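PDB 2QZU: putative sulfatase yidJ, which probably hydrolyses sulfate esters as a metal-dependent member of the sulfatase family, within the alkaline phosphatase clan. Local coordinates for residues I43-K48 and G63-N68; T53-K58 and G285-V290. All coordinates share one frame; numbering follows the deposited sequence.

Interaction 1: I43-K48 and G63-N68; sequences IGCIGK and GINFTN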
loop_
_atom_site.group_PDB
_atom_site.type_symbol
_atom_site.label_atom_id
_atom_site.label_comp_id
_atom_site.label_asym_id
_atom_site.label_seq_id
_atom_site.Cartn_x
_atom_site.Cartn_y
_atom_site.Cartn_z
ATOM N N ILE A 43 19.092 -12.567 -12.186
ATOM C CA ILE A 43 19.479 -12.276 -13.563
ATOM C C ILE A 43 19.297 -13.599 -14.296
ATOM O O ILE A 43 19.800 -14.633 -13.853
ATOM C CB ILE A 43 20.958 -11.834 -13.673
ATOM C CG1 ILE A 43 21.180 -10.536 -12.892
ATOM C CG2 ILE A 43 21.327 -11.619 -15.136
ATOM C CD1 ILE A 43 22.635 -10.087 -12.850
ATOM N N GLY A 44 18.573 -13.564 -15.408
ATOM C CA GLY A 44 18.308 -14.776 -16.162
ATOM C C GLY A 44 19.499 -15.626 -16.560
ATOM O O GLY A 44 19.479 -16.847 -16.377
ATOM N N CYS A 45 20.537 -14.994 -17.099
ATOM C CA CYS A 45 21.713 -15.729 -17.547
ATOM C C CYS A 45 22.494 -16.435 -16.444
ATOM O O CYS A 45 23.348 -17.273 -16.736
ATOM C CB CYS A 45 22.647 -14.808 -18.344
ATOM S SG CYS A 45 23.284 -13.385 -17.441
ATOM N N ILE A 46 22.213 -16.110 -15.184
ATOM C CA ILE A 46 22.903 -16.755 -14.072
ATOM C C ILE A 46 22.310 -18.150 -13.846
ATOM O O ILE A 46 22.915 -19.005 -13.199
ATOM C CB ILE A 46 22.820 -15.890 -12.791
ATOM C CG1 ILE A 46 23.640 -14.612 -13.001
ATOM C CG2 ILE A 46 23.348 -16.662 -11.585
ATOM C CD1 ILE A 46 23.651 -13.665 -11.819
ATOM N N GLY A 47 21.117 -18.361 -14.398
ATOM C CA GLY A 47 20.453 -19.653 -14.320
ATOM C C GLY A 47 20.003 -20.204 -12.980
ATOM O O GLY A 47 19.805 -21.413 -12.852
ATOM N N LYS A 48 19.830 -19.340 -11.986
ATOM C CA LYS A 48 19.390 -19.782 -10.668
ATOM C C LYS A 48 17.901 -19.531 -10.438
ATOM O O LYS A 48 17.260 -20.247 -9.671
ATOM C CB LYS A 48 20.192 -19.080 -9.570
ATOM C CG LYS A 48 21.668 -19.446 -9.541
ATOM C CD LYS A 48 22.386 -18.757 -8.393
ATOM C CE LYS A 48 23.862 -19.131 -8.357
ATOM N NZ LYS A 48 24.577 -18.474 -7.226
ATOM N N GLY A 63 29.902 -8.147 -22.510
ATOM C CA GLY A 63 30.842 -7.669 -21.513
ATOM C C GLY A 63 31.173 -8.686 -20.436
ATOM O O GLY A 63 31.436 -9.852 -20.726
ATOM N N ILE A 64 31.143 -8.243 -19.184
ATOM C CA ILE A 64 31.464 -9.109 -18.053
ATOM C C ILE A 64 30.327 -9.148 -17.041
ATOM O O ILE A 64 29.693 -8.130 -16.759
ATOM C CB ILE A 64 32.712 -8.607 -17.307
ATOM C CG1 ILE A 64 33.835 -8.303 -18.295
ATOM C CG2 ILE A 64 33.161 -9.655 -16.293
ATOM C CD1 ILE A 64 34.897 -7.382 -17.724
ATOM N N ASN A 65 30.093 -10.329 -16.483
ATOM C CA ASN A 65 29.055 -10.512 -15.483
ATOM C C ASN A 65 29.766 -10.918 -14.192
ATOM O O ASN A 65 30.290 -12.028 -14.089
ATOM C CB ASN A 65 28.086 -11.614 -15.931
ATOM C CG ASN A 65 26.855 -11.715 -15.046
ATOM O OD1 ASN A 65 26.039 -12.622 -15.203
ATOM N ND2 ASN A 65 26.713 -10.780 -14.115
ATOM N N PHE A 66 29.807 -10.009 -13.221
ATOM C CA PHE A 66 30.453 -10.286 -11.943
ATOM C C PHE A 66 29.452 -10.963 -11.016
ATOM O O PHE A 66 28.676 -10.299 -10.326
ATOM C CB PHE A 66 30.979 -8.984 -11.332
ATOM C CG PHE A 66 32.167 -8.416 -12.059
ATOM C CD1 PHE A 66 33.417 -9.027 -11.958
ATOM C CD2 PHE A 66 32.041 -7.275 -12.850
ATOM C CE1 PHE A 66 34.528 -8.510 -12.636
ATOM C CE2 PHE A 66 33.144 -6.751 -13.534
ATOM C CZ PHE A 66 34.388 -7.368 -13.423
ATOM N N THR A 67 29.485 -12.293 -11.006
ATOM C CA THR A 67 28.555 -13.094 -10.217
ATOM C C THR A 67 28.759 -13.173 -8.702
ATOM O O THR A 67 27.970 -13.824 -8.017
ATOM C CB THR A 67 28.478 -14.528 -10.774
ATOM O OG1 THR A 67 29.793 -15.082 -10.842
ATOM C CG2 THR A 67 27.856 -14.524 -12.168
ATOM N N ASN A 68 29.805 -12.531 -8.183
ATOM C CA ASN A 68 30.049 -12.520 -6.735
ATOM C C ASN A 68 30.068 -11.093 -6.180
ATOM O O ASN A 68 30.538 -10.868 -5.066
ATOM C CB ASN A 68 31.388 -13.184 -6.376
ATOM C CG ASN A 68 31.398 -14.678 -6.629
ATOM O OD1 ASN A 68 30.412 -15.371 -6.388
ATOM N ND2 ASN A 68 32.531 -15.186 -7.098
HETATM O O HOH W 1 25.773 -16.141 -8.658
#
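Asn65 reaches out from strand 64-66 and turns its amide oxygen toward both Cys45 and Ile46. Its CG stands anti to the backbone N (chi1 -171°), on the side of the short 3-10 turn at 44-46. Asn65 OD1 comes within 3.6 Å of Cys45 SG. The same Asn65 OD1 lies 3.8 Å from Ile46 CG1. Asn65 ND2 is 4.3 Å from Ile43 CD1. The Cys45 thiol sits between its own backbone N and carbonyl carbon (chi1 61°), the position that turns SG toward the strand. Ile46 crosses the Asn65 side chain at about a right angle; its CG1 also approaches Thr67 CG2, 4.3 Å away, so a methyl rather than a hydroxyl faces it there. Farther out, one water accepts from Lys48 NZ at 3.0 Å and donates to Thr67 O over a longer 3.3 Å. The turn is held by Ile46 N bonding to Ile43 O and Gly47 N to Gly44 O, with Thr53 OG1 on Gly44 N and Asp57 OD1 on Cys45 N; the strand pairs through Asn65 with Asp352 and Phe66 with Met338. Here the loop after strand 29-35 lies beside a strand near one margin of the large mixed sheet. Loose van der Waals contacts and a single water bridge imply that the loop rests lightly on the strand, helix 54-61 and the neighbouring strands supplying most of the hold.

Interaction 2: T53-K58 and G285-V290; sequences TPHLDK and GVDENV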
loop_
_atom_site.group_PDB
_atom_site.type_symbol
_atom_site.label_atom_id
_atom_site.label_comp_id
_atom_site.label_asym_id
_atom_site.label_seq_id
_atom_site.Cartn_x
_atom_site.Cartn_y
_atom_site.Cartn_z
ATOM N N THR A 53 15.273 -11.545 -18.119
ATOM C CA THR A 53 16.054 -10.322 -18.291
ATOM C C THR A 53 16.829 -10.437 -19.603
ATOM O O THR A 53 18.058 -10.461 -19.616
ATOM C CB THR A 53 17.064 -10.126 -17.131
ATOM O OG1 THR A 53 17.962 -11.243 -17.071
ATOM C CG2 THR A 53 16.334 -10.004 -15.804
ATOM N N PRO A 54 16.112 -10.501 -20.733
ATOM C CA PRO A 54 16.799 -10.621 -22.021
ATOM C C PRO A 54 17.797 -9.513 -22.368
ATOM O O PRO A 54 18.829 -9.778 -22.986
ATOM C CB PRO A 54 15.644 -10.712 -23.020
ATOM C CG PRO A 54 14.557 -9.903 -22.360
ATOM C CD PRO A 54 14.655 -10.367 -20.919
ATOM N N HIS A 55 17.506 -8.279 -21.974
ATOM C CA HIS A 55 18.405 -7.176 -22.299
ATOM C C HIS A 55 19.675 -7.179 -21.453
ATOM O O HIS A 55 20.761 -6.878 -21.953
ATOM C CB HIS A 55 17.645 -5.855 -22.184
ATOM C CG HIS A 55 16.494 -5.756 -23.134
ATOM N ND1 HIS A 55 16.664 -5.628 -24.495
ATOM C CD2 HIS A 55 15.158 -5.837 -22.928
ATOM C CE1 HIS A 55 15.485 -5.637 -25.088
ATOM N NE2 HIS A 55 14.553 -5.763 -24.158
ATOM N N LEU A 56 19.550 -7.533 -20.179
ATOM C CA LEU A 56 20.722 -7.603 -19.321
ATOM C C LEU A 56 21.553 -8.821 -19.718
ATOM O O LEU A 56 22.779 -8.798 -19.612
ATOM C CB LEU A 56 20.310 -7.696 -17.848
ATOM C CG LEU A 56 19.722 -6.406 -17.273
ATOM C CD1 LEU A 56 19.287 -6.639 -15.836
ATOM C CD2 LEU A 56 20.762 -5.296 -17.340
ATOM N N ASP A 57 20.891 -9.884 -20.173
ATOM C CA ASP A 57 21.616 -11.080 -20.606
ATOM C C ASP A 57 22.465 -10.709 -21.822
ATOM O O ASP A 57 23.614 -11.132 -21.942
ATOM C CB ASP A 57 20.655 -12.209 -21.009
ATOM C CG ASP A 57 19.925 -12.818 -19.829
ATOM O OD1 ASP A 57 20.248 -12.476 -18.671
ATOM O OD2 ASP A 57 19.027 -13.655 -20.065
ATOM N N LYS A 58 21.881 -9.927 -22.724
ATOM C CA LYS A 58 22.577 -9.486 -23.930
ATOM C C LYS A 58 23.754 -8.585 -23.552
ATOM O O LYS A 58 24.856 -8.731 -24.079
ATOM C CB LYS A 58 21.605 -8.735 -24.850
ATOM C CG LYS A 58 22.222 -8.207 -26.140
ATOM C CD LYS A 58 22.743 -9.328 -27.028
ATOM C CE LYS A 58 23.310 -8.777 -28.330
ATOM N NZ LYS A 58 23.862 -9.853 -29.201
ATOM N N GLY A 285 10.533 -5.433 -16.206
ATOM C CA GLY A 285 10.201 -4.108 -16.703
ATOM C C GLY A 285 11.445 -3.234 -16.715
ATOM O O GLY A 285 11.690 -2.485 -17.662
ATOM N N VAL A 286 12.234 -3.321 -15.652
ATOM C CA VAL A 286 13.466 -2.545 -15.573
ATOM C C VAL A 286 14.368 -2.982 -16.729
ATOM O O VAL A 286 14.955 -2.151 -17.421
ATOM C CB VAL A 286 14.184 -2.776 -14.216
ATOM C CG1 VAL A 286 15.644 -2.354 -14.303
ATOM C CG2 VAL A 286 13.485 -1.966 -13.124
ATOM N N ASP A 287 14.446 -4.292 -16.940
ATOM C CA ASP A 287 15.264 -4.871 -18.002
ATOM C C ASP A 287 14.925 -4.281 -19.369
ATOM O O ASP A 287 15.813 -3.901 -20.132
ATOM C CB ASP A 287 15.064 -6.389 -18.036
ATOM C CG ASP A 287 15.929 -7.072 -19.082
ATOM O OD1 ASP A 287 17.141 -7.249 -18.833
ATOM O OD2 ASP A 287 15.392 -7.428 -20.153
ATOM N N GLU A 288 13.634 -4.196 -19.675
ATOM C CA GLU A 288 13.204 -3.661 -20.960
ATOM C C GLU A 288 13.646 -2.215 -21.147
ATOM O O GLU A 288 14.052 -1.816 -22.239
ATOM C CB GLU A 288 11.682 -3.771 -21.099
ATOM C CG GLU A 288 11.146 -3.190 -22.400
ATOM C CD GLU A 288 9.729 -3.637 -22.702
ATOM O OE1 GLU A 288 9.534 -4.833 -23.001
ATOM O OE2 GLU A 288 8.811 -2.795 -22.637
ATOM N N ASN A 289 13.580 -1.426 -20.082
ATOM C CA ASN A 289 13.987 -0.036 -20.188
ATOM C C ASN A 289 15.503 0.114 -20.267
ATOM O O ASN A 289 16.005 1.061 -20.867
ATOM C CB ASN A 289 13.367 0.768 -19.045
ATOM C CG ASN A 289 11.894 1.030 -19.284
ATOM O OD1 ASN A 289 11.534 1.752 -20.216
ATOM N ND2 ASN A 289 11.033 0.419 -18.473
ATOM N N VAL A 290 16.234 -0.828 -19.678
ATOM C CA VAL A 290 17.689 -0.800 -19.773
ATOM C C VAL A 290 17.991 -1.077 -21.249
ATOM O O VAL A 290 18.896 -0.484 -21.836
ATOM C CB VAL A 290 18.348 -1.895 -18.903
ATOM C CG1 VAL A 290 19.821 -2.044 -19.275
ATOM C CG2 VAL A 290 18.221 -1.528 -17.425
#
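Asp287 carries its carboxylate from helix 267-299 to the first turn of helix 54-61. CB lies 4.1 Å from Thr53 CA; CG, anti to the backbone N (chi1 -178°), closes to 3.3 Å from the same CA. There the carboxylate divides. OD2 takes the amide of His55 on its syn lone pair, N to OD2 2.9 Å and nearly straight at 163°, with Pro54 CD packed beside it. OD1 accepts from Leu56 N at 2.8 Å, on the syn side and slightly out of plane, and also lies against Leu56 CG. Asp287 thus accepts two N-H groups of the helix's first turn from another helix; Thr53, at the N-cap position, makes no capping bond, its hydroxyl being engaged by Asp57 OD1 and Gly44 N. The helix dipole would probably favour the charged carboxylate here. Both helices lie against the central sheet of the alkaline phosphatase-like fold, their axes 52° apart, and Phe310 of strand 306-311 touches Leu56 and Val290 alike. Those two side chains cross at about a right angle, Leu56 CD2 meeting Val290 CG1 at 3.9 Å. On the other flank the His55 ring has Glu288 O over one face and Asp287 OD2 at its edge.

Overall arrangement
The segments of the two contacts alternate along the chain, and helix 54-61 runs straight into strand 64-66; the contact centres are about 13 Å apart. Interaction 2 buries more surface, 305 Å² against 142 Å², and rests on a buried acid with directional bonds to a helix start. Interaction 1 is smaller and less buried, joining loop to strand through van der Waals contact and water. Both are partly buried, yet four of seven touching residues are buried in interaction 2 and two of five in interaction 1. They meet directly: the bonds of Thr53 and Asp57 to the 3-10 turn tie it to the helix whose first turn Asp287 grips.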